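Long-range contacts in tRNA-splicing ligase RtcB (Thermus thermophilus, PDB 2EPG), which probably joins RNA ends carrying a 2',3'-cyclic phosphate or 3'-phosphate to 5'-hydroxyl RNA ends, using GTP and manganese ions: residues 158-163 with 190-195; 175-180 with 331-336; 184-189 with 300-305; 200-205 with 252-257. One frame throughout, in Å; residues are numbered along the deposited sequence.

Contact 1: 158-163 with 190-195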
loop_
_atom_site.group_PDB
_atom_site.type_symbol
_atom_site.label_atom_id
_atom_site.label_comp_id
_atom_site.label_asym_id
_atom_site.label_seq_id
_atom_site.Cartn_x
_atom_site.Cartn_y
_atom_site.Cartn_z
ATOM N N GLU A 158 -11.489 -19.899 -0.558
ATOM C CA GLU A 158 -12.562 -18.976 -0.236
ATOM C C GLU A 158 -11.929 -17.643 0.205
ATOM O O GLU A 158 -12.446 -16.569 -0.104
ATOM C CB GLU A 158 -13.436 -19.565 0.872
ATOM C CG GLU A 158 -14.145 -20.824 0.424
ATOM C CD GLU A 158 -15.029 -21.417 1.496
ATOM O OE1 GLU A 158 -14.912 -20.984 2.664
ATOM O OE2 GLU A 158 -15.831 -22.322 1.168
ATOM N N ILE A 159 -10.796 -17.725 0.895
ATOM C CA ILE A 159 -10.105 -16.525 1.345
ATOM C C ILE A 159 -9.700 -15.666 0.152
ATOM O O ILE A 159 -9.866 -14.447 0.174
ATOM C CB ILE A 159 -8.867 -16.882 2.212
ATOM C CG1 ILE A 159 -9.343 -17.379 3.585
ATOM C CG2 ILE A 159 -7.984 -15.664 2.430
ATOM C CD1 ILE A 159 -8.236 -17.773 4.523
ATOM N N LEU A 160 -9.210 -16.298 -0.911
ATOM C CA LEU A 160 -8.801 -15.541 -2.085
ATOM C C LEU A 160 -9.950 -14.771 -2.721
ATOM O O LEU A 160 -9.736 -13.749 -3.377
ATOM C CB LEU A 160 -8.166 -16.457 -3.136
ATOM C CG LEU A 160 -6.936 -17.269 -2.732
ATOM C CD1 LEU A 160 -6.345 -17.935 -3.985
ATOM C CD2 LEU A 160 -5.905 -16.387 -2.076
ATOM N N LYS A 161 -11.170 -15.264 -2.530
ATOM C CA LYS A 161 -12.342 -14.629 -3.113
ATOM C C LYS A 161 -13.009 -13.624 -2.202
ATOM O O LYS A 161 -13.475 -12.572 -2.652
ATOM C CB LYS A 161 -13.392 -15.687 -3.481
ATOM C CG LYS A 161 -13.003 -16.608 -4.617
ATOM C CD LYS A 161 -14.028 -17.742 -4.826
ATOM C CE LYS A 161 -14.078 -18.666 -3.603
ATOM N NZ LYS A 161 -15.006 -19.819 -3.770
ATOM N N GLU A 162 -13.052 -13.952 -0.916
ATOM C CA GLU A 162 -13.748 -13.117 0.053
ATOM C C GLU A 162 -12.908 -12.084 0.795
ATOM O O GLU A 162 -13.448 -11.104 1.301
ATOM C CB GLU A 162 -14.493 -14.023 1.056
ATOM C CG GLU A 162 -15.387 -13.270 2.068
ATOM C CD GLU A 162 -16.198 -14.204 2.973
ATOM O OE1 GLU A 162 -16.671 -13.753 4.046
ATOM O OE2 GLU A 162 -16.377 -15.383 2.601
ATOM N N GLY A 163 -11.599 -12.294 0.881
ATOM C CA GLY A 163 -10.763 -11.327 1.575
ATOM C C GLY A 163 -10.716 -11.427 3.090
ATOM O O GLY A 163 -11.019 -12.478 3.667
ATOM N N ALA A 190 -11.750 -10.996 -7.771
ATOM C CA ALA A 190 -10.950 -12.181 -7.484
ATOM C C ALA A 190 -11.548 -13.474 -8.024
ATOM O O ALA A 190 -12.750 -13.691 -7.941
ATOM C CB ALA A 190 -10.728 -12.312 -5.988
ATOM N N ASN A 191 -10.685 -14.315 -8.590
ATOM C CA ASN A 191 -11.064 -15.619 -9.116
ATOM C C ASN A 191 -9.878 -16.545 -8.881
ATOM O O ASN A 191 -8.888 -16.485 -9.601
ATOM C CB ASN A 191 -11.338 -15.569 -10.621
ATOM C CG ASN A 191 -11.758 -16.918 -11.178
ATOM O OD1 ASN A 191 -11.420 -17.969 -10.623
ATOM N ND2 ASN A 191 -12.498 -16.897 -12.283
ATOM N N PRO A 192 -9.959 -17.426 -7.879
ATOM C CA PRO A 192 -8.816 -18.314 -7.651
ATOM C C PRO A 192 -8.458 -19.186 -8.858
ATOM O O PRO A 192 -7.321 -19.611 -8.991
ATOM C CB PRO A 192 -9.255 -19.154 -6.445
ATOM C CG PRO A 192 -10.315 -18.321 -5.788
ATOM C CD PRO A 192 -11.059 -17.741 -6.953
ATOM N N ASP A 193 -9.419 -19.441 -9.744
ATOM C CA ASP A 193 -9.148 -20.278 -10.919
ATOM C C ASP A 193 -8.049 -19.708 -11.807
ATOM O O ASP A 193 -7.366 -20.459 -12.508
ATOM C CB ASP A 193 -10.413 -20.468 -11.763
ATOM C CG ASP A 193 -11.494 -21.261 -11.037
ATOM O OD1 ASP A 193 -12.666 -21.208 -11.480
ATOM O OD2 ASP A 193 -11.175 -21.943 -10.030
ATOM N N LYS A 194 -7.880 -18.387 -11.776
ATOM C CA LYS A 194 -6.873 -17.710 -12.591
ATOM C C LYS A 194 -5.523 -17.633 -11.883
ATOM O O LYS A 194 -4.539 -17.135 -12.437
ATOM C CB LYS A 194 -7.369 -16.307 -12.945
ATOM C CG LYS A 194 -8.818 -16.278 -13.451
ATOM C CD LYS A 194 -8.987 -17.069 -14.751
ATOM C CE LYS A 194 -10.414 -16.978 -15.269
ATOM N NZ LYS A 194 -10.477 -17.326 -16.711
ATOM N N VAL A 195 -5.476 -18.119 -10.651
ATOM C CA VAL A 195 -4.232 -18.130 -9.874
ATOM C C VAL A 195 -3.571 -19.488 -10.132
ATOM O O VAL A 195 -4.199 -20.528 -9.937
ATOM C CB VAL A 195 -4.536 -17.964 -8.373
ATOM C CG1 VAL A 195 -3.256 -18.117 -7.545
ATOM C CG2 VAL A 195 -5.181 -16.608 -8.130
#
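K161 and P192 meet at about a right angle, the lysine chain running across the proline ring near its CD and CG corner. K161 leaves the backbone with CG anti to its carbonyl carbon, stays straight to CD and bends at chi3 (-64°), so the touching is done by methylenes and not by the ammonium group. The meeting is tight: K161 CG lies 3.2 Å from P192 CD, closer than ordinary carbon-carbon contact.

L160 takes another line, sliding past the same ring in the opposite direction. Its CB stands 3.9 Å from P192 CG, while the CD1 branch reaches the proline at 4.0 Å from P192 CB. The ring is thus touched by two consecutive helical residues. A third approach comes from A190, whose methyl group points at the end of the helix: A190 CB is 3.1 Å from L160 O, with K161 CA the next neighbour. No hydrogen bond crosses between the segments, so apolar and van der Waals contact carries the pairing.

Within 190-195 an Asx turn forms at N191. N191 CB leaves the backbone away from the helix, and OD1 accepts from D193 N at 2.6 Å, with the donor above the carbonyl plane. Helix 288-321 borders both segments, L160 touching F303, N191 sharing a backbone hydrogen bond with Q295 and K194 forming a salt bridge to D292. The arrangement is the last turn of helix 153-162, left at G163 with positive phi, packed against an Asx turn that opens a short 3-10 segment, in a part of the RtcB fold away from the predicted metal and GMP sites.

Contact 2: 175-180 with 331-336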
loop_
_atom_site.group_PDB
_atom_site.type_symbol
_atom_site.label_atom_id
_atom_site.label_comp_id
_atom_site.label_asym_id
_atom_site.label_seq_id
_atom_site.Cartn_x
_atom_site.Cartn_y
_atom_site.Cartn_z
ATOM N N PRO A 175 -15.620 -7.826 14.716
ATOM C CA PRO A 175 -16.624 -7.609 13.667
ATOM C C PRO A 175 -16.401 -6.324 12.875
ATOM O O PRO A 175 -16.510 -6.310 11.649
ATOM C CB PRO A 175 -17.939 -7.575 14.447
ATOM C CG PRO A 175 -17.665 -8.477 15.610
ATOM C CD PRO A 175 -16.274 -8.054 16.020
ATOM N N GLU A 176 -16.062 -5.252 13.580
ATOM C CA GLU A 176 -15.853 -3.960 12.933
ATOM C C GLU A 176 -14.539 -3.816 12.139
ATOM O O GLU A 176 -14.376 -2.847 11.407
ATOM C CB GLU A 176 -15.929 -2.833 13.976
ATOM C CG GLU A 176 -14.801 -2.874 15.025
ATOM C CD GLU A 176 -14.458 -1.493 15.595
ATOM O OE1 GLU A 176 -15.377 -0.788 16.065
ATOM O OE2 GLU A 176 -13.266 -1.110 15.574
ATOM N N ASP A 177 -13.618 -4.768 12.258
ATOM C CA ASP A 177 -12.337 -4.635 11.556
ATOM C C ASP A 177 -12.455 -4.306 10.075
ATOM O O ASP A 177 -11.749 -3.444 9.571
ATOM C CB ASP A 177 -11.499 -5.908 11.707
ATOM C CG ASP A 177 -10.941 -6.074 13.099
ATOM O OD1 ASP A 177 -10.367 -7.137 13.381
ATOM O OD2 ASP A 177 -11.065 -5.145 13.919
ATOM N N VAL A 178 -13.363 -4.998 9.397
ATOM C CA VAL A 178 -13.571 -4.853 7.970
ATOM C C VAL A 178 -13.929 -3.457 7.491
ATOM O O VAL A 178 -13.574 -3.092 6.374
ATOM C CB VAL A 178 -14.663 -5.853 7.486
ATOM C CG1 VAL A 178 -15.039 -5.571 6.038
ATOM C CG2 VAL A 178 -14.140 -7.284 7.622
ATOM N N ARG A 179 -14.640 -2.700 8.330
ATOM C CA ARG A 179 -15.067 -1.336 8.008
ATOM C C ARG A 179 -13.895 -0.403 7.760
ATOM O O ARG A 179 -14.026 0.589 7.047
ATOM C CB ARG A 179 -15.881 -0.732 9.159
ATOM C CG ARG A 179 -17.160 -1.467 9.532
ATOM C CD ARG A 179 -18.382 -0.590 9.256
ATOM N NE ARG A 179 -18.168 0.778 9.740
ATOM C CZ ARG A 179 -18.914 1.818 9.387
ATOM N NH1 ARG A 179 -18.649 3.023 9.866
ATOM N NH2 ARG A 179 -19.927 1.648 8.555
ATOM N N PHE A 180 -12.747 -0.713 8.347
ATOM C CA PHE A 180 -11.586 0.158 8.194
ATOM C C PHE A 180 -10.460 -0.371 7.314
ATOM O O PHE A 180 -9.283 -0.027 7.468
ATOM C CB PHE A 180 -11.100 0.543 9.586
ATOM C CG PHE A 180 -12.201 1.115 10.434
ATOM C CD1 PHE A 180 -12.935 0.299 11.291
ATOM C CD2 PHE A 180 -12.576 2.447 10.295
ATOM C CE1 PHE A 180 -14.033 0.801 11.998
ATOM C CE2 PHE A 180 -13.670 2.961 10.996
ATOM C CZ PHE A 180 -14.399 2.136 11.849
ATOM N N LEU A 331 -7.210 -2.526 20.936
ATOM C CA LEU A 331 -6.559 -2.431 19.629
ATOM C C LEU A 331 -7.536 -2.477 18.446
ATOM O O LEU A 331 -7.982 -3.541 18.026
ATOM C CB LEU A 331 -5.520 -3.546 19.489
ATOM C CG LEU A 331 -4.193 -3.260 20.202
ATOM C CD1 LEU A 331 -3.457 -4.565 20.522
ATOM C CD2 LEU A 331 -3.345 -2.348 19.310
ATOM N N ARG A 332 -7.867 -1.313 17.906
ATOM C CA ARG A 332 -8.797 -1.268 16.791
ATOM C C ARG A 332 -8.059 -0.950 15.513
ATOM O O ARG A 332 -6.975 -0.369 15.554
ATOM C CB ARG A 332 -9.864 -0.195 17.018
ATOM C CG ARG A 332 -10.627 -0.319 18.327
ATOM C CD ARG A 332 -11.680 0.770 18.410
ATOM N NE ARG A 332 -12.195 0.961 19.762
ATOM C CZ ARG A 332 -13.025 1.946 20.100
ATOM N NH1 ARG A 332 -13.453 2.062 21.355
ATOM N NH2 ARG A 332 -13.426 2.819 19.173
ATOM N N VAL A 333 -8.650 -1.334 14.383
ATOM C CA VAL A 333 -8.060 -1.035 13.095
ATOM C C VAL A 333 -8.378 0.438 12.786
ATOM O O VAL A 333 -9.546 0.813 12.660
ATOM C CB VAL A 333 -8.664 -1.923 11.985
ATOM C CG1 VAL A 333 -8.104 -1.516 10.630
ATOM C CG2 VAL A 333 -8.351 -3.423 12.279
ATOM N N LEU A 334 -7.346 1.274 12.713
ATOM C CA LEU A 334 -7.543 2.678 12.376
ATOM C C LEU A 334 -7.800 2.656 10.871
ATOM O O LEU A 334 -8.810 3.181 10.388
ATOM C CB LEU A 334 -6.289 3.481 12.730
ATOM C CG LEU A 334 -6.412 5.003 12.599
ATOM C CD1 LEU A 334 -5.412 5.665 13.532
ATOM C CD2 LEU A 334 -6.193 5.422 11.140
ATOM N N TYR A 335 -6.887 2.039 10.128
ATOM C CA TYR A 335 -7.078 1.865 8.683
ATOM C C TYR A 335 -6.127 0.790 8.152
ATOM O O TYR A 335 -5.194 0.374 8.839
ATOM C CB TYR A 335 -6.847 3.174 7.903
ATOM C CG TYR A 335 -7.629 3.199 6.614
ATOM C CD1 TYR A 335 -9.015 3.049 6.625
ATOM C CD2 TYR A 335 -7.001 3.355 5.385
ATOM C CE1 TYR A 335 -9.747 3.050 5.435
ATOM C CE2 TYR A 335 -7.733 3.366 4.205
ATOM C CZ TYR A 335 -9.105 3.210 4.244
ATOM O OH TYR A 335 -9.836 3.215 3.077
ATOM N N ASP A 336 -6.372 0.349 6.925
ATOM C CA ASP A 336 -5.533 -0.646 6.268
ATOM C C ASP A 336 -5.648 -0.371 4.765
ATOM O O ASP A 336 -6.754 -0.343 4.221
ATOM C CB ASP A 336 -6.026 -2.060 6.641
ATOM C CG ASP A 336 -5.274 -3.177 5.904
ATOM O OD1 ASP A 336 -4.897 -4.168 6.565
ATOM O OD2 ASP A 336 -5.080 -3.086 4.670
HETATM O O HOH W 1 -11.005 -2.535 14.695
#
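A loop with a 3-10 turn at 177-179 lies here along strand 332-347, where L334 and Y335 both face L113 of strand 110-119 in a classic beta bulge. E176 begins the contact. Its CG takes the crowded position between backbone N and carbonyl carbon (chi1 65°), and the extended chain carries OE2 obliquely across the R332 chain, 3.8 Å from R332 CD. Carboxylate and guanidinium planes are nearly perpendicular and their charged atoms do not touch.

D177 follows, crossing V333 at about a right angle so that D177 OD2 rests 3.6 Å from V333 CG2. One water ties the two acids to the strand: it donates to E176 OE2 and D177 OD2 and accepts from V333 N, at 2.7 Å from that nitrogen. The other oxygen, D177 OD1, forms a salt bridge with R316 of helix 288-321, so the carboxylate is gripped at both oxygens.

F180 closes the turn. Its CB starts toward the strand, with V333 CG1 at 3.8 Å, but CG anti to the carbonyl carbon (chi1 -53°) takes the ring away, with R179 CB over one face. F180 CB also sits 3.5 Å from V333 O. On the strand, D336 forms salt bridges to R112 and R308. Where the two backbones come closest by CA atoms, at F180 and Y335, Y335 CA makes a CA-H...O contact of 3.1 Å with F180 O, at an angle of 142° at the hydrogen.

Contact 3: 184-189 with 300-305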
loop_
_atom_site.group_PDB
_atom_site.type_symbol
_atom_site.label_atom_id
_atom_site.label_comp_id
_atom_site.label_asym_id
_atom_site.label_seq_id
_atom_site.Cartn_x
_atom_site.Cartn_y
_atom_site.Cartn_z
ATOM N N GLN A 184 -13.056 -2.671 2.057
ATOM C CA GLN A 184 -13.476 -3.642 3.049
ATOM C C GLN A 184 -12.647 -4.932 2.973
ATOM O O GLN A 184 -13.122 -6.013 3.330
ATOM C CB GLN A 184 -14.988 -3.930 2.920
ATOM C CG GLN A 184 -15.868 -2.736 3.342
ATOM C CD GLN A 184 -17.115 -3.142 4.151
ATOM O OE1 GLN A 184 -18.043 -3.789 3.635
ATOM N NE2 GLN A 184 -17.132 -2.764 5.432
ATOM N N GLY A 185 -11.402 -4.802 2.514
ATOM C CA GLY A 185 -10.511 -5.944 2.420
ATOM C C GLY A 185 -10.907 -6.971 1.379
ATOM O O GLY A 185 -10.568 -8.139 1.518
ATOM N N ARG A 186 -11.604 -6.537 0.330
ATOM C CA ARG A 186 -12.053 -7.439 -0.728
ATOM C C ARG A 186 -12.120 -6.789 -2.089
ATOM O O ARG A 186 -12.930 -5.882 -2.294
ATOM C CB ARG A 186 -13.459 -7.972 -0.414
ATOM C CG ARG A 186 -14.065 -8.910 -1.468
ATOM C CD ARG A 186 -15.500 -9.302 -1.076
ATOM N NE ARG A 186 -16.130 -10.288 -1.965
ATOM C CZ ARG A 186 -16.741 -10.003 -3.116
ATOM N NH1 ARG A 186 -17.276 -10.984 -3.840
ATOM N NH2 ARG A 186 -16.832 -8.750 -3.538
ATOM N N LEU A 187 -11.270 -7.217 -3.021
ATOM C CA LEU A 187 -11.380 -6.675 -4.368
ATOM C C LEU A 187 -12.470 -7.558 -4.968
ATOM O O LEU A 187 -12.445 -8.779 -4.808
ATOM C CB LEU A 187 -10.071 -6.790 -5.146
ATOM C CG LEU A 187 -9.270 -5.485 -5.104
ATOM C CD1 LEU A 187 -8.847 -5.200 -3.668
ATOM C CD2 LEU A 187 -8.055 -5.587 -6.012
ATOM N N PRO A 188 -13.453 -6.949 -5.645
ATOM C CA PRO A 188 -14.573 -7.674 -6.254
ATOM C C PRO A 188 -14.336 -8.673 -7.378
ATOM O O PRO A 188 -15.171 -9.540 -7.593
ATOM C CB PRO A 188 -15.499 -6.548 -6.702
ATOM C CG PRO A 188 -14.511 -5.456 -7.071
ATOM C CD PRO A 188 -13.564 -5.500 -5.897
ATOM N N TRP A 189 -13.227 -8.589 -8.093
ATOM C CA TRP A 189 -13.058 -9.514 -9.209
ATOM C C TRP A 189 -12.255 -10.796 -8.984
ATOM O O TRP A 189 -12.125 -11.617 -9.897
ATOM C CB TRP A 189 -12.506 -8.742 -10.411
ATOM C CG TRP A 189 -13.458 -7.685 -10.923
ATOM C CD1 TRP A 189 -13.125 -6.518 -11.554
ATOM C CD2 TRP A 189 -14.895 -7.706 -10.855
ATOM N NE1 TRP A 189 -14.260 -5.810 -11.878
ATOM C CE2 TRP A 189 -15.360 -6.518 -11.461
ATOM C CE3 TRP A 189 -15.833 -8.611 -10.339
ATOM C CZ2 TRP A 189 -16.725 -6.214 -11.568
ATOM C CZ3 TRP A 189 -17.190 -8.307 -10.445
ATOM C CH2 TRP A 189 -17.620 -7.118 -11.052
ATOM N N ALA A 300 -4.884 -12.291 -5.292
ATOM C CA ALA A 300 -3.660 -12.079 -4.551
ATOM C C ALA A 300 -3.881 -10.939 -3.539
ATOM O O ALA A 300 -3.458 -11.024 -2.387
ATOM C CB ALA A 300 -2.534 -11.727 -5.511
ATOM N N ALA A 301 -4.549 -9.872 -3.971
ATOM C CA ALA A 301 -4.797 -8.752 -3.071
ATOM C C ALA A 301 -5.635 -9.192 -1.864
ATOM O O ALA A 301 -5.359 -8.798 -0.739
ATOM C CB ALA A 301 -5.499 -7.610 -3.828
ATOM N N ASN A 302 -6.656 -10.005 -2.102
ATOM C CA ASN A 302 -7.519 -10.476 -1.023
ATOM C C ASN A 302 -6.730 -11.327 -0.048
ATOM O O ASN A 302 -7.009 -11.334 1.152
ATOM C CB ASN A 302 -8.707 -11.276 -1.591
ATOM C CG ASN A 302 -9.675 -10.399 -2.365
ATOM O OD1 ASN A 302 -10.538 -10.888 -3.122
ATOM N ND2 ASN A 302 -9.553 -9.093 -2.169
ATOM N N PHE A 303 -5.740 -12.041 -0.571
ATOM C CA PHE A 303 -4.898 -12.876 0.258
ATOM C C PHE A 303 -4.064 -11.963 1.148
ATOM O O PHE A 303 -3.915 -12.202 2.354
ATOM C CB PHE A 303 -3.979 -13.745 -0.611
ATOM C CG PHE A 303 -3.055 -14.626 0.188
ATOM C CD1 PHE A 303 -3.555 -15.684 0.935
ATOM C CD2 PHE A 303 -1.689 -14.387 0.205
ATOM C CE1 PHE A 303 -2.704 -16.493 1.686
ATOM C CE2 PHE A 303 -0.832 -15.186 0.954
ATOM C CZ PHE A 303 -1.343 -16.242 1.695
ATOM N N ALA A 304 -3.527 -10.902 0.556
ATOM C CA ALA A 304 -2.718 -9.955 1.331
ATOM C C ALA A 304 -3.595 -9.294 2.400
ATOM O O ALA A 304 -3.162 -9.095 3.532
ATOM C CB ALA A 304 -2.091 -8.883 0.402
ATOM N N PHE A 305 -4.828 -8.942 2.052
ATOM C CA PHE A 305 -5.703 -8.335 3.049
ATOM C C PHE A 305 -5.899 -9.303 4.226
ATOM O O PHE A 305 -5.847 -8.900 5.380
ATOM C CB PHE A 305 -7.071 -7.994 2.439
ATOM C CG PHE A 305 -7.112 -6.661 1.720
ATOM C CD1 PHE A 305 -7.724 -6.550 0.474
ATOM C CD2 PHE A 305 -6.564 -5.516 2.300
ATOM C CE1 PHE A 305 -7.793 -5.330 -0.186
ATOM C CE2 PHE A 305 -6.626 -4.291 1.653
ATOM C CZ PHE A 305 -7.242 -4.195 0.402
#
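An irregular loop, 184-189, crosses one side of the long helix 288-321 in the interior of the RtcB fold, meeting three helical residues, A301, N302 and F305, that lie within little more than one turn. On the helix side, A301 O accepts a hydrogen bond from N108, outside both segments.

The aromatic contact is a CH-pi interaction. G185 CA stands over one face of the F305 ring, 3.6 Å from its centroid and 20° off the normal. F305 has CG anti to its carbonyl carbon (chi1 -84°), which brings the ring up against the loop backbone, and the carbonyl carbon of G185 comes to 3.3 Å from F305 CD1. The positive phi of G185 by itself favours glycine.

Apolar contact follows from L187, which crosses F305 at about a right angle. The CD1 branch meets the ring at its edge, in plane, 3.6 Å from F305 CE1. The CD2 branch turns to the helix itself, L187 CD2 lying 3.9 Å from A301 CB. Both leucine branches are therefore used, and N341 of strand 332-347 touches L187 and A301 as well.

Polar groups meet at N302. With CG beside its backbone N (chi1 -68°), the side chain carries its amide end next to the L187 backbone, where N302 ND2 as modelled lies 2.7 Å from L187 N.

Contact 4: 200-205 with 252-257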
loop_
_atom_site.group_PDB
_atom_site.type_symbol
_atom_site.label_atom_id
_atom_site.label_comp_id
_atom_site.label_asym_id
_atom_site.label_seq_id
_atom_site.Cartn_x
_atom_site.Cartn_y
_atom_site.Cartn_z
ATOM N N PHE A 200 -0.578 -20.502 -5.810
ATOM C CA PHE A 200 -1.435 -20.947 -4.728
ATOM C C PHE A 200 -0.694 -21.682 -3.609
ATOM O O PHE A 200 -0.837 -21.335 -2.435
ATOM C CB PHE A 200 -2.546 -21.833 -5.281
ATOM C CG PHE A 200 -3.530 -22.266 -4.253
ATOM C CD1 PHE A 200 -3.171 -23.191 -3.273
ATOM C CD2 PHE A 200 -4.813 -21.725 -4.236
ATOM C CE1 PHE A 200 -4.076 -23.573 -2.292
ATOM C CE2 PHE A 200 -5.731 -22.098 -3.259
ATOM C CZ PHE A 200 -5.360 -23.026 -2.283
ATOM N N GLU A 201 0.084 -22.701 -3.970
ATOM C CA GLU A 201 0.838 -23.479 -2.989
ATOM C C GLU A 201 1.982 -22.680 -2.369
ATOM O O GLU A 201 2.337 -22.887 -1.214
ATOM C CB GLU A 201 1.415 -24.744 -3.641
ATOM C CG GLU A 201 0.374 -25.754 -4.119
ATOM C CD GLU A 201 0.998 -26.937 -4.857
ATOM O OE1 GLU A 201 0.237 -27.808 -5.338
ATOM O OE2 GLU A 201 2.249 -26.999 -4.957
ATOM N N ARG A 202 2.557 -21.768 -3.144
ATOM C CA ARG A 202 3.675 -20.958 -2.679
ATOM C C ARG A 202 3.290 -19.968 -1.584
ATOM O O ARG A 202 4.084 -19.694 -0.681
ATOM C CB ARG A 202 4.290 -20.218 -3.863
ATOM C CG ARG A 202 5.455 -19.324 -3.515
ATOM C CD ARG A 202 6.004 -18.655 -4.769
ATOM N NE ARG A 202 6.966 -17.608 -4.443
ATOM C CZ ARG A 202 7.456 -16.743 -5.324
ATOM N NH1 ARG A 202 8.327 -15.817 -4.936
ATOM N NH2 ARG A 202 7.080 -16.804 -6.596
ATOM N N GLY A 203 2.074 -19.436 -1.658
ATOM C CA GLY A 203 1.624 -18.478 -0.663
ATOM C C GLY A 203 0.672 -19.037 0.379
ATOM O O GLY A 203 0.564 -18.486 1.472
ATOM N N ALA A 204 -0.006 -20.132 0.057
ATOM C CA ALA A 204 -0.968 -20.747 0.976
ATOM C C ALA A 204 -0.457 -21.002 2.399
ATOM O O ALA A 204 -1.124 -20.667 3.373
ATOM C CB ALA A 204 -1.498 -22.053 0.375
ATOM N N PRO A 205 0.723 -21.619 2.541
ATOM C CA PRO A 205 1.233 -21.873 3.891
ATOM C C PRO A 205 1.913 -20.651 4.502
ATOM O O PRO A 205 2.481 -20.730 5.594
ATOM C CB PRO A 205 2.216 -23.020 3.672
ATOM C CG PRO A 205 2.796 -22.692 2.334
ATOM C CD PRO A 205 1.558 -22.295 1.531
ATOM N N LEU A 252 2.574 -15.738 -3.145
ATOM C CA LEU A 252 1.447 -15.859 -4.048
ATOM C C LEU A 252 1.347 -14.685 -5.031
ATOM O O LEU A 252 1.220 -14.884 -6.250
ATOM C CB LEU A 252 0.182 -16.003 -3.206
ATOM C CG LEU A 252 -1.108 -16.556 -3.789
ATOM C CD1 LEU A 252 -1.942 -17.130 -2.659
ATOM C CD2 LEU A 252 -1.845 -15.464 -4.522
ATOM N N GLY A 253 1.432 -13.462 -4.512
ATOM C CA GLY A 253 1.337 -12.301 -5.376
ATOM C C GLY A 253 2.518 -12.168 -6.315
ATOM O O GLY A 253 2.374 -11.792 -7.480
ATOM N N HIS A 254 3.699 -12.474 -5.806
ATOM C CA HIS A 254 4.905 -12.392 -6.610
ATOM C C HIS A 254 4.773 -13.349 -7.808
ATOM O O HIS A 254 5.045 -12.975 -8.949
ATOM C CB HIS A 254 6.112 -12.781 -5.752
ATOM C CG HIS A 254 7.429 -12.509 -6.400
ATOM N ND1 HIS A 254 8.118 -11.329 -6.217
ATOM C CD2 HIS A 254 8.195 -13.271 -7.218
ATOM C CE1 HIS A 254 9.255 -11.377 -6.891
ATOM N NE2 HIS A 254 9.325 -12.544 -7.507
ATOM N N GLN A 255 4.342 -14.579 -7.538
ATOM C CA GLN A 255 4.192 -15.587 -8.588
ATOM C C GLN A 255 3.160 -15.158 -9.623
ATOM O O GLN A 255 3.392 -15.289 -10.813
ATOM C CB GLN A 255 3.792 -16.942 -7.986
ATOM C CG GLN A 255 3.914 -18.122 -8.957
ATOM C CD GLN A 255 5.312 -18.251 -9.523
ATOM O OE1 GLN A 255 6.274 -18.361 -8.779
ATOM N NE2 GLN A 255 5.430 -18.222 -10.844
ATOM N N VAL A 256 2.017 -14.648 -9.167
ATOM C CA VAL A 256 0.976 -14.182 -10.077
ATOM C C VAL A 256 1.512 -13.107 -11.026
ATOM O O VAL A 256 1.146 -13.057 -12.208
ATOM C CB VAL A 256 -0.240 -13.612 -9.294
ATOM C CG1 VAL A 256 -1.173 -12.852 -10.247
ATOM C CG2 VAL A 256 -0.995 -14.738 -8.632
ATOM N N CYS A 257 2.385 -12.248 -10.521
ATOM C CA CYS A 257 2.944 -11.202 -11.365
ATOM C C CYS A 257 3.820 -11.845 -12.434
ATOM O O CYS A 257 3.738 -11.502 -13.615
ATOM C CB CYS A 257 3.766 -10.209 -10.530
ATOM S SG CYS A 257 4.488 -8.813 -11.480
#
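R202 reaches out fully extended toward H254 and Q255 of the facing helix, and its guanidinium lies beside both. CG is anti to the backbone N (chi1 179°) and every further torsion as far as NE is close to straight, which places the flat group well away from its own helix. R202 NH2 approaches Q255 OE1 at 2.8 Å, the amide oxygen lying at the guanidinium edge near its plane. The bond is weak, since the angle at the hydrogen is only 127°, and the guanidinium and amide planes are turned 56° apart. Q255 bends at chi2 (57°), and its NE2 donates to D259, so the amide is held from its nitrogen as well.

H254 lies near the other terminal nitrogen: R202 NH1 is 3.4 Å from H254 CD2, with the two planes steeply inclined. Taken alone, the arginine would tend to disfavour protonation of this imidazole, while D106, a predicted manganese ligand whose side chain lies about 6 Å from that of H254, could oppose this.

The contact joins the C-terminal part of helix 197-203 to the first turns of helix 250-265, and their closest backbone approach is at a glycine. G203 CA and L252 CA are 4.3 Å apart, and a CB on G203 would clash with L252 CB. As it is, L252 CB packs 3.8 Å from G203 CA. F200 CB leaves the backbone away from L252, and the side chain touches L156 and L160 of helix 153-162, while L252 also packs on A300 and F303 of helix 288-321.

Contacts 1, 3 and 4 form a continuous group, whereas contact 2 stands apart from two of them. Contact 3 is the middle piece: its centre is 8 Å from that of contact 1 and 14 Å from that of contact 4. N302 packs on L160 and A190, while F303 and A300 pack on G203, L252 and G253. Contact 1 meets contact 4 directly, L160 CD2 lying 4.1 Å from L252 CD1. Contact 2 touches contact 3 at V178 CG1, 3.3 Å from Q184 O, and at D336 OD2, 3.6 Å from F305 CE2. Relative to the predicted manganese and GMP sites, H254 comes within about 6 Å of D106 and D336 within about 8 Å of H339 (side chains), whereas contact 1 lies away.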